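Local atomic coordinates of pilus tip adhesin Cpa (Streptococcus pyogenes, PDB entry 4C0Z), a protein that sits at the pilus tip and can bind covalently, through reactive thioester bonds, to host cell-surface targets, so mediating adhesion of streptococcal pili. Residues 54-59 against 86-91; 17-22 against 194-199; 11-16 against 71-76. All blocks are in the same frame, centred on the assembly; numbering follows the deposited sequence.

All three contacts belong to the N-terminal thioester domain and reach one closed antiparallel sheet. Along the chain the segments run 11-16, 17-22, 54-59, 71-76, 86-91, 194-199: contact 1 is nested inside the loop closed by contact 2, while contact 3 crosses both. Contacts 2 and 3 are neighbours, their centres about 6 Å apart, because strand 72-78 lies between strands 19-23 and 191-198 and closes the barrel. Contact 1, at the thioester end of strand 51-56, has its centre about 14 Å from that of contact 2 and about 19 Å from that of contact 3. Leu87 and Phe56 pack on Ile195, joining the helix end and strand 51-56 to strand 191-198.

Contact 1: residues 54-59 against 86-91; sequences YCFNLT and KLADKP. With SPD (spermidine), chain B.
Asn57 and Ala88 bring the two backbones nearest, CA to CA 6.1 Å, where the chain leaving strand 51-56 passes the end of helix 81-87 and Ala88 is the first residue to drop helical geometry. The Asn57 amide does most of the polar work. Its CG stands beside the backbone N, anti to the carbonyl carbon (chi1 -51°). ND2 of Asn57 donates to Leu87 O at 2.9 Å. That bond is nearly straight, 161° at the hydrogen, and it meets a lone pair of Leu87 O in the carbonyl plane. A second bond, bent and weak, runs from Asn57 ND2 to Asp89 OD1 at 2.8 Å, with the amide and carboxylate planes turned 55° from each other. Asp89 OD2 approaches Thr59 OG1 to 3.6 Å.

Beside this polar grip, Phe56 turns its ring edge to the helix end: CE2 lies 4.0 Å from Ala88 N, in the ring plane, and CD2 is 4.1 Å from Ala88 CB. Leu87 CB closes on CE2 as well.

On the ligand side, spermidine N10 donates to Asn57 O at 3.2 Å, and its C9 lies 3.7 Å from SG of Cys55, the residue that forms the thioester cross-link with Gln204. The same spermidine also bonds Asn57 O and Lys60 O of the second subunit. Asp139 takes the backbone N-H groups of Asn57 and Leu58.

Chemically, the Asn57 side chain bonds the helix end while its backbone O bonds the ligand. The two ND2 bonds and those to Asp139 would fix the turn at Asn57, whose backbone O accepts from N10 while C9 lies by Cys55 SG, consistent with a pocket that takes up an amine near the thioester.

Contact 2: residues 17-22 against 194-199; sequences YPWYGY and SIFQSS
Aromatic contacts dominate where Trp19 meets Phe196, an edge-to-face pair with planes at 67° and the centroid of the indole five-membered ring 5.1 Å from that of the phenyl. Phe196 directs CE2 onto one face of the indole, off-centre, reaching Trp19 CD2 at 3.6 Å. The two residues stand on strands 19-23 and 191-198, which are not neighbours in the barrel: strand 72-78 runs between them, and its Lys76 touches both rings.

The second ring, Tyr17, is met in two ways. Its CG is anti to the carbonyl carbon, beside the backbone N (chi1 -69°), and the ring meets the end of the other strand. Ser199 has two conformers; in the one described it lies over one face, its CB 3.9 Å from the Tyr17 ring centroid in a CH-pi contact, and its CA also over that face. At the ring edge, in plane, Gln197 O comes to 3.3 Å from Tyr17 CE2, a carbonyl set against aromatic C-H groups.

The polar link is made through water. One molecule bonds Tyr17 OH at 2.7 Å and donates to Ser198 O at 2.6 Å, bridging phenol and backbone where no direct hydrogen bond joins the two segments.

Taken together, the chemistry is that of strands meeting across an intervening one: both hydrogen-bond strand 72-78 through their backbones, Trp19 with Tyr74 and Gln197 with Lys75, and not each other, while side-chain rings and a bridging water span it.

Contact 3: residues 11-16 against 71-76; sequences QSSVQD and SQWYKK
Ser12 sets its CA over the six-membered ring of Trp73, 3.5 Å from the centroid and only 6° off the ring normal, a CH-pi contact almost straight over the face. CB follows at 3.5 Å from Trp73 CE3. With OG anti to the backbone N (chi1 -178°), the Ser12 hydroxyl oxygen stands above the rim at the CG-CD2 bond, 3.5 Å from Trp73 CG. At the far end of the indole, Gln11 O reaches Trp73 CH2 at 3.4 Å, and on the pyrrole side Val14 CG2 approaches Trp73 CD1 at 3.9 Å.

Over the ring the loop forms an ST turn, in which Ser12 OG accepts from Val14 N at 3.0 Å; the same oxygen bonds Tyr17 O, where the loop heads into strand 19-23. The support beneath is the barrel strand 72-78, whose Trp73 and Lys75 pair through their backbones with Ser199 and Gln197.

Further along, Lys75 leaves the strand fully extended, and its aliphatic part passes the Asp16 carbonyl, O to CG 3.4 Å. The Asp16 carboxylate and Lys75 ammonium have opposite charges but stay apart, OD2 to NZ 5.1 Å, on this surface-lying side of the domain.

Contact 1: residues 54-59 against 86-91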
loop_
_atom_site.group_PDB
_atom_site.type_symbol
_atom_site.label_atom_id
_atom_site.label_comp_id
_atom_site.label_asym_id
_atom_site.label_seq_id
_atom_site.Cartn_x
_atom_site.Cartn_y
_atom_site.Cartn_z
ATOM N N TYR I 54 9.410 -0.454 10.940
ATOM C CA TYR I 54 8.699 -1.090 9.836
ATOM C C TYR I 54 7.290 -0.538 9.861
ATOM O O TYR I 54 6.745 -0.277 10.940
ATOM C CB TYR I 54 8.728 -2.631 9.957
ATOM C CG TYR I 54 10.122 -3.185 9.741
ATOM C CD1 TYR I 54 10.608 -3.417 8.457
ATOM C CD2 TYR I 54 10.995 -3.375 10.816
ATOM C CE1 TYR I 54 11.914 -3.856 8.244
ATOM C CE2 TYR I 54 12.300 -3.843 10.621
ATOM C CZ TYR I 54 12.757 -4.079 9.329
ATOM O OH TYR I 54 14.030 -4.570 9.117
ATOM N N CYS I 55 6.710 -0.329 8.684
ATOM C CA CYS I 55 5.382 0.244 8.571
ATOM C C CYS I 55 4.282 -0.788 8.454
ATOM O O CYS I 55 4.539 -1.952 8.146
ATOM C CB CYS I 55 5.327 1.241 7.415
ATOM S SG CYS I 55 5.581 0.497 5.790
ATOM N N PHE I 56 3.043 -0.326 8.650
ATOM C CA PHE I 56 1.807 -1.063 8.420
ATOM C C PHE I 56 0.737 -0.087 7.946
ATOM O O PHE I 56 0.985 1.114 7.998
ATOM C CB PHE I 56 1.399 -1.960 9.587
ATOM C CG PHE I 56 1.054 -1.346 10.914
ATOM C CD1 PHE I 56 2.056 -1.002 11.818
ATOM C CD2 PHE I 56 -0.268 -1.266 11.332
ATOM C CE1 PHE I 56 1.736 -0.534 13.095
ATOM C CE2 PHE I 56 -0.587 -0.794 12.611
ATOM C CZ PHE I 56 0.416 -0.441 13.486
ATOM N N ASN I 57 -0.424 -0.587 7.446
ATOM C CA ASN I 57 -1.524 0.158 6.802
ATOM C C ASN I 57 -1.097 0.458 5.367
ATOM O O ASN I 57 -0.684 1.577 5.047
ATOM C CB ASN I 57 -1.927 1.441 7.522
ATOM C CG ASN I 57 -2.205 1.282 9.002
ATOM O OD1 ASN I 57 -1.483 1.796 9.843
ATOM N ND2 ASN I 57 -3.255 0.604 9.353
ATOM N N LEU I 58 -1.174 -0.561 4.500
ATOM C CA LEU I 58 -0.765 -0.465 3.100
ATOM C C LEU I 58 -1.484 0.594 2.286
ATOM O O LEU I 58 -0.946 1.041 1.278
ATOM C CB LEU I 58 -0.888 -1.831 2.403
ATOM C CG LEU I 58 0.103 -2.905 2.803
ATOM C CD1 LEU I 58 -0.227 -4.210 2.089
ATOM C CD2 LEU I 58 1.517 -2.474 2.472
ATOM N N THR I 59 -2.695 0.982 2.679
ATOM C CA THR I 59 -3.472 1.946 1.895
ATOM C C THR I 59 -3.193 3.393 2.333
ATOM O O THR I 59 -3.777 4.307 1.767
ATOM C CB THR I 59 -4.977 1.586 1.881
ATOM O OG1 THR I 59 -5.507 1.825 3.177
ATOM C CG2 THR I 59 -5.235 0.147 1.489
ATOM N N LYS I 86 -6.747 -1.912 17.102
ATOM C CA LYS I 86 -7.174 -0.514 17.085
ATOM C C LYS I 86 -6.595 0.277 15.904
ATOM O O LYS I 86 -7.259 1.189 15.416
ATOM C CB LYS I 86 -6.786 0.182 18.403
ATOM C CG LYS I 86 -7.704 -0.148 19.577
ATOM C CD LYS I 86 -7.196 0.488 20.871
ATOM C CE LYS I 86 -8.014 0.081 22.070
ATOM N NZ LYS I 86 -7.448 0.628 23.332
ATOM N N LEU I 87 -5.352 -0.027 15.487
ATOM C CA LEU I 87 -4.668 0.750 14.443
ATOM C C LEU I 87 -4.496 0.075 13.075
ATOM O O LEU I 87 -4.315 0.782 12.089
ATOM C CB LEU I 87 -3.297 1.210 14.967
ATOM C CG LEU I 87 -3.340 2.162 16.162
ATOM C CD1 LEU I 87 -1.974 2.358 16.746
ATOM C CD2 LEU I 87 -3.983 3.505 15.779
ATOM N N ALA I 88 -4.519 -1.252 13.006
ATOM C CA ALA I 88 -4.338 -1.970 11.748
ATOM C C ALA I 88 -5.663 -2.122 11.025
ATOM O O ALA I 88 -6.695 -2.321 11.665
ATOM C CB ALA I 88 -3.700 -3.335 11.983
ATOM N N ASP I 89 -5.625 -2.006 9.684
ATOM C CA ASP I 89 -6.784 -2.141 8.814
ATOM C C ASP I 89 -7.219 -3.613 8.718
ATOM O O ASP I 89 -8.374 -3.926 9.028
ATOM C CB ASP I 89 -6.468 -1.567 7.409
ATOM C CG ASP I 89 -6.385 -0.044 7.282
ATOM O OD1 ASP I 89 -5.803 0.603 8.177
ATOM O OD2 ASP I 89 -6.799 0.487 6.224
ATOM N N LYS I 90 -6.304 -4.516 8.294
ATOM C CA LYS I 90 -6.596 -5.950 8.098
ATOM C C LYS I 90 -5.559 -6.859 8.797
ATOM O O LYS I 90 -4.850 -7.587 8.095
ATOM C CB LYS I 90 -6.628 -6.282 6.581
ATOM C CG LYS I 90 -7.641 -5.497 5.756
ATOM C CD LYS I 90 -7.262 -5.454 4.278
ATOM C CE LYS I 90 -8.296 -4.700 3.490
ATOM N NZ LYS I 90 -7.743 -4.201 2.211
ATOM N N PRO I 91 -5.440 -6.881 10.148
ATOM C CA PRO I 91 -4.430 -7.764 10.760
ATOM C C PRO I 91 -4.768 -9.253 10.633
ATOM O O PRO I 91 -5.940 -9.610 10.663
ATOM C CB PRO I 91 -4.378 -7.288 12.215
ATOM C CG PRO I 91 -5.713 -6.722 12.482
ATOM C CD PRO I 91 -6.176 -6.114 11.179
HETATM N N1 SPD B . -0.593 2.689 -4.114
HETATM C C2 SPD B . -1.726 2.751 -3.200
HETATM C C3 SPD B . -1.243 2.722 -1.739
HETATM C C4 SPD B . 0.012 3.551 -1.528
HETATM C C5 SPD B . 0.487 3.254 -0.109
HETATM N N6 SPD B . 1.897 2.906 -0.077
HETATM C C7 SPD B . 2.406 2.784 1.317
HETATM C C8 SPD B . 2.599 1.277 1.690
HETATM C C9 SPD B . 3.095 1.145 3.162
HETATM N N10 SPD B . 2.306 1.939 4.112
#

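Contact 2: residues 17-22 against 194-199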
loop_
_atom_site.group_PDB
_atom_site.type_symbol
_atom_site.label_atom_id
_atom_site.label_comp_id
_atom_site.label_asym_id
_atom_site.label_seq_id
_atom_site.Cartn_x
_atom_site.Cartn_y
_atom_site.Cartn_z
ATOM N N TYR I 17 2.545 13.416 20.622
ATOM C CA TYR I 17 3.188 12.723 19.507
ATOM C C TYR I 17 4.641 13.230 19.377
ATOM O O TYR I 17 4.946 13.953 18.429
ATOM C CB TYR I 17 2.367 12.900 18.193
ATOM C CG TYR I 17 1.033 12.176 18.214
ATOM C CD1 TYR I 17 -0.038 12.662 18.959
ATOM C CD2 TYR I 17 0.861 10.972 17.541
ATOM C CE1 TYR I 17 -1.246 11.972 19.033
ATOM C CE2 TYR I 17 -0.362 10.294 17.571
ATOM C CZ TYR I 17 -1.408 10.795 18.329
ATOM O OH TYR I 17 -2.601 10.133 18.424
ATOM N N PRO I 18 5.559 12.865 20.314
ATOM C CA PRO I 18 6.922 13.427 20.262
ATOM C C PRO I 18 7.941 12.736 19.341
ATOM O O PRO I 18 8.994 13.325 19.059
ATOM C CB PRO I 18 7.353 13.354 21.718
ATOM C CG PRO I 18 6.692 12.127 22.219
ATOM C CD PRO I 18 5.378 12.036 21.532
ATOM N N TRP I 19 7.644 11.492 18.899
ATOM C CA TRP I 19 8.542 10.713 18.062
ATOM C C TRP I 19 8.524 11.146 16.617
ATOM O O TRP I 19 7.461 11.378 16.046
ATOM C CB TRP I 19 8.249 9.211 18.176
ATOM C CG TRP I 19 8.622 8.634 19.509
ATOM C CD1 TRP I 19 7.880 8.662 20.659
ATOM C CD2 TRP I 19 9.847 7.965 19.836
ATOM N NE1 TRP I 19 8.571 8.054 21.686
ATOM C CE2 TRP I 19 9.783 7.617 21.209
ATOM C CE3 TRP I 19 11.005 7.632 19.104
ATOM C CZ2 TRP I 19 10.817 6.925 21.854
ATOM C CZ3 TRP I 19 12.033 6.955 19.753
ATOM C CH2 TRP I 19 11.935 6.611 21.106
ATOM N N TYR I 20 9.712 11.265 16.023
ATOM C CA TYR I 20 9.889 11.612 14.625
ATOM C C TYR I 20 10.068 10.292 13.856
ATOM O O TYR I 20 10.949 9.506 14.186
ATOM C CB TYR I 20 11.096 12.571 14.469
ATOM C CG TYR I 20 11.520 12.865 13.046
ATOM C CD1 TYR I 20 10.576 13.171 12.064
ATOM C CD2 TYR I 20 12.868 12.957 12.707
ATOM C CE1 TYR I 20 10.960 13.464 10.764
ATOM C CE2 TYR I 20 13.267 13.244 11.399
ATOM C CZ TYR I 20 12.305 13.488 10.432
ATOM O OH TYR I 20 12.688 13.766 9.141
ATOM N N GLY I 21 9.171 10.028 12.908
ATOM C CA GLY I 21 9.192 8.829 12.081
ATOM C C GLY I 21 9.451 9.234 10.649
ATOM O O GLY I 21 8.789 10.132 10.139
ATOM N N TYR I 22 10.426 8.610 10.006
ATOM C CA TYR I 22 10.844 8.999 8.656
ATOM C C TYR I 22 11.477 7.867 7.885
ATOM O O TYR I 22 11.887 6.860 8.458
ATOM C CB TYR I 22 11.896 10.154 8.772
ATOM C CG TYR I 22 13.030 9.863 9.742
ATOM C CD1 TYR I 22 12.834 9.950 11.121
ATOM C CD2 TYR I 22 14.274 9.433 9.287
ATOM C CE1 TYR I 22 13.854 9.651 12.018
ATOM C CE2 TYR I 22 15.305 9.122 10.182
ATOM C CZ TYR I 22 15.091 9.252 11.548
ATOM O OH TYR I 22 16.064 8.982 12.475
ATOM N N SER I 194 7.007 -2.303 20.264
ATOM C CA SER I 194 6.400 -0.976 20.372
ATOM C C SER I 194 5.668 -0.628 19.082
ATOM O O SER I 194 6.165 -0.913 17.991
ATOM C CB SER I 194 7.449 0.094 20.652
ATOM O OG SER I 194 7.952 -0.027 21.972
ATOM N N ILE I 195 4.489 -0.006 19.218
ATOM C CA ILE I 195 3.692 0.505 18.102
ATOM C C ILE I 195 3.808 2.038 18.132
ATOM O O ILE I 195 3.654 2.650 19.179
ATOM C CB ILE I 195 2.208 0.016 18.133
ATOM C CG1 ILE I 195 2.104 -1.510 17.889
ATOM C CG2 ILE I 195 1.344 0.784 17.136
ATOM C CD1 ILE I 195 0.821 -2.129 18.377
ATOM N N PHE I 196 4.081 2.639 16.976
ATOM C CA PHE I 196 4.176 4.079 16.823
ATOM C C PHE I 196 2.961 4.542 16.038
ATOM O O PHE I 196 2.800 4.212 14.850
ATOM C CB PHE I 196 5.515 4.483 16.181
ATOM C CG PHE I 196 6.665 4.235 17.126
ATOM C CD1 PHE I 196 7.309 2.996 17.162
ATOM C CD2 PHE I 196 7.077 5.224 18.018
ATOM C CE1 PHE I 196 8.344 2.756 18.070
ATOM C CE2 PHE I 196 8.127 4.992 18.903
ATOM C CZ PHE I 196 8.747 3.759 18.933
ATOM N N GLN I 197 2.061 5.235 16.739
ATOM C CA GLN I 197 0.808 5.718 16.165
ATOM C C GLN I 197 1.025 7.058 15.498
ATOM O O GLN I 197 1.468 7.992 16.146
ATOM C CB GLN I 197 -0.287 5.798 17.243
ATOM C CG GLN I 197 -1.627 6.300 16.718
ATOM C CD GLN I 197 -2.680 6.472 17.788
ATOM O OE1 GLN I 197 -2.473 6.181 18.963
ATOM N NE2 GLN I 197 -3.836 6.969 17.395
ATOM N N SER I 198 0.708 7.147 14.198
ATOM C CA SER I 198 0.828 8.387 13.425
ATOM C C SER I 198 -0.213 9.397 13.863
ATOM O O SER I 198 -1.380 9.032 13.956
ATOM C CB SER I 198 0.610 8.098 11.934
ATOM O OG SER I 198 0.822 9.277 11.180
ATOM N N SER I 199 0.205 10.656 14.076
ATOM C CA SER I 199 -0.662 11.785 14.432
ATOM C C SER I 199 -1.624 12.066 13.281
ATOM O O SER I 199 -2.824 12.235 13.490
ATOM C CB SER I 199 0.183 13.025 14.714
ATOM O OG SER I 199 -0.639 14.144 14.994
HETATM O O HOH W 1 -3.097 9.268 15.871
#

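Contact 3: residues 11-16 against 71-76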
loop_
_atom_site.group_PDB
_atom_site.type_symbol
_atom_site.label_atom_id
_atom_site.label_comp_id
_atom_site.label_asym_id
_atom_site.label_seq_id
_atom_site.Cartn_x
_atom_site.Cartn_y
_atom_site.Cartn_z
ATOM N N GLN I 11 12.146 18.383 16.660
ATOM C CA GLN I 11 11.245 18.502 17.807
ATOM C C GLN I 11 9.785 18.553 17.317
ATOM O O GLN I 11 9.476 19.322 16.402
ATOM C CB GLN I 11 11.595 19.766 18.603
ATOM C CG GLN I 11 10.848 19.872 19.933
ATOM C CD GLN I 11 11.178 21.111 20.757
ATOM O OE1 GLN I 11 10.722 21.284 21.891
ATOM N NE2 GLN I 11 11.973 22.017 20.237
ATOM N N SER I 12 8.907 17.755 17.925
ATOM C CA SER I 12 7.491 17.705 17.545
ATOM C C SER I 12 6.730 18.992 17.872
ATOM O O SER I 12 7.031 19.670 18.822
ATOM C CB SER I 12 6.790 16.508 18.184
ATOM O OG SER I 12 5.439 16.446 17.763
ATOM N N SER I 13 5.747 19.307 17.016
ATOM C CA SER I 13 4.833 20.445 17.147
ATOM C C SER I 13 3.463 19.883 17.558
ATOM O O SER I 13 2.519 20.643 17.749
ATOM C CB SER I 13 4.744 21.202 15.819
ATOM O OG SER I 13 4.452 20.335 14.733
ATOM N N VAL I 14 3.355 18.547 17.692
ATOM C CA VAL I 14 2.110 17.878 18.075
ATOM C C VAL I 14 2.148 17.327 19.522
ATOM O O VAL I 14 2.957 16.449 19.841
ATOM C CB VAL I 14 1.703 16.781 17.051
ATOM C CG1 VAL I 14 0.359 16.165 17.423
ATOM C CG2 VAL I 14 1.644 17.333 15.626
ATOM N N GLN I 15 1.224 17.815 20.374
ATOM C CA GLN I 15 1.032 17.347 21.740
ATOM C C GLN I 15 0.710 15.839 21.752
ATOM O O GLN I 15 -0.142 15.393 20.988
ATOM C CB GLN I 15 -0.089 18.155 22.415
ATOM C CG GLN I 15 -0.366 17.815 23.890
ATOM C CD GLN I 15 0.793 18.066 24.829
ATOM O OE1 GLN I 15 1.059 17.263 25.725
ATOM N NE2 GLN I 15 1.515 19.169 24.649
ATOM N N ASP I 16 1.429 15.065 22.610
ATOM C CA ASP I 16 1.339 13.597 22.785
ATOM C C ASP I 16 1.972 12.773 21.645
ATOM O O ASP I 16 1.938 11.550 21.707
ATOM C CB ASP I 16 -0.107 13.107 23.058
ATOM C CG ASP I 16 -0.800 13.716 24.264
ATOM O OD1 ASP I 16 -0.096 14.113 25.223
ATOM O OD2 ASP I 16 -2.045 13.738 24.277
ATOM N N SER I 71 7.358 16.520 8.025
ATOM C CA SER I 71 7.723 15.602 9.100
ATOM C C SER I 71 6.479 14.930 9.653
ATOM O O SER I 71 5.420 15.572 9.780
ATOM C CB SER I 71 8.436 16.348 10.219
ATOM O OG SER I 71 9.709 16.810 9.801
ATOM N N GLN I 72 6.590 13.620 9.963
ATOM C CA GLN I 72 5.475 12.898 10.568
ATOM C C GLN I 72 5.785 12.594 11.998
ATOM O O GLN I 72 6.912 12.182 12.330
ATOM C CB GLN I 72 5.061 11.647 9.800
ATOM C CG GLN I 72 4.270 11.965 8.551
ATOM C CD GLN I 72 5.211 12.301 7.429
ATOM O OE1 GLN I 72 6.208 11.595 7.192
ATOM N NE2 GLN I 72 4.996 13.447 6.800
ATOM N N TRP I 73 4.783 12.837 12.863
ATOM C CA TRP I 73 4.908 12.677 14.317
ATOM C C TRP I 73 4.154 11.497 14.821
ATOM O O TRP I 73 3.070 11.189 14.320
ATOM C CB TRP I 73 4.542 13.963 15.044
ATOM C CG TRP I 73 5.257 15.157 14.475
ATOM C CD1 TRP I 73 4.739 16.090 13.622
ATOM C CD2 TRP I 73 6.663 15.434 14.564
ATOM N NE1 TRP I 73 5.713 16.979 13.244
ATOM C CE2 TRP I 73 6.909 16.597 13.804
ATOM C CE3 TRP I 73 7.743 14.816 15.227
ATOM C CZ2 TRP I 73 8.182 17.181 13.724
ATOM C CZ3 TRP I 73 8.998 15.397 15.142
ATOM C CH2 TRP I 73 9.210 16.555 14.384
ATOM N N TYR I 74 4.766 10.788 15.798
ATOM C CA TYR I 74 4.259 9.522 16.331
ATOM C C TYR I 74 4.175 9.463 17.850
ATOM O O TYR I 74 4.990 10.082 18.540
ATOM C CB TYR I 74 5.125 8.348 15.820
ATOM C CG TYR I 74 5.010 8.126 14.326
ATOM C CD1 TYR I 74 5.763 8.881 13.423
ATOM C CD2 TYR I 74 4.156 7.157 13.811
ATOM C CE1 TYR I 74 5.613 8.719 12.042
ATOM C CE2 TYR I 74 4.017 6.974 12.435
ATOM C CZ TYR I 74 4.743 7.756 11.555
ATOM O OH TYR I 74 4.601 7.571 10.199
ATOM N N LYS I 75 3.206 8.674 18.355
ATOM C CA LYS I 75 2.990 8.416 19.780
ATOM C C LYS I 75 3.422 6.949 20.011
ATOM O O LYS I 75 2.962 6.051 19.297
ATOM C CB LYS I 75 1.500 8.603 20.118
ATOM C CG LYS I 75 1.094 8.303 21.565
ATOM C CD LYS I 75 -0.393 8.581 21.714
ATOM C CE LYS I 75 -0.840 8.475 23.151
ATOM N NZ LYS I 75 -2.288 8.779 23.294
ATOM N N LYS I 76 4.319 6.711 20.976
ATOM C CA LYS I 76 4.803 5.361 21.298
ATOM C C LYS I 76 3.789 4.639 22.206
ATOM O O LYS I 76 3.408 5.161 23.251
ATOM C CB LYS I 76 6.201 5.406 21.953
ATOM C CG LYS I 76 6.830 4.027 22.200
ATOM C CD LYS I 76 8.239 4.140 22.748
ATOM C CE LYS I 76 8.714 2.851 23.386
ATOM N NZ LYS I 76 10.187 2.842 23.657
#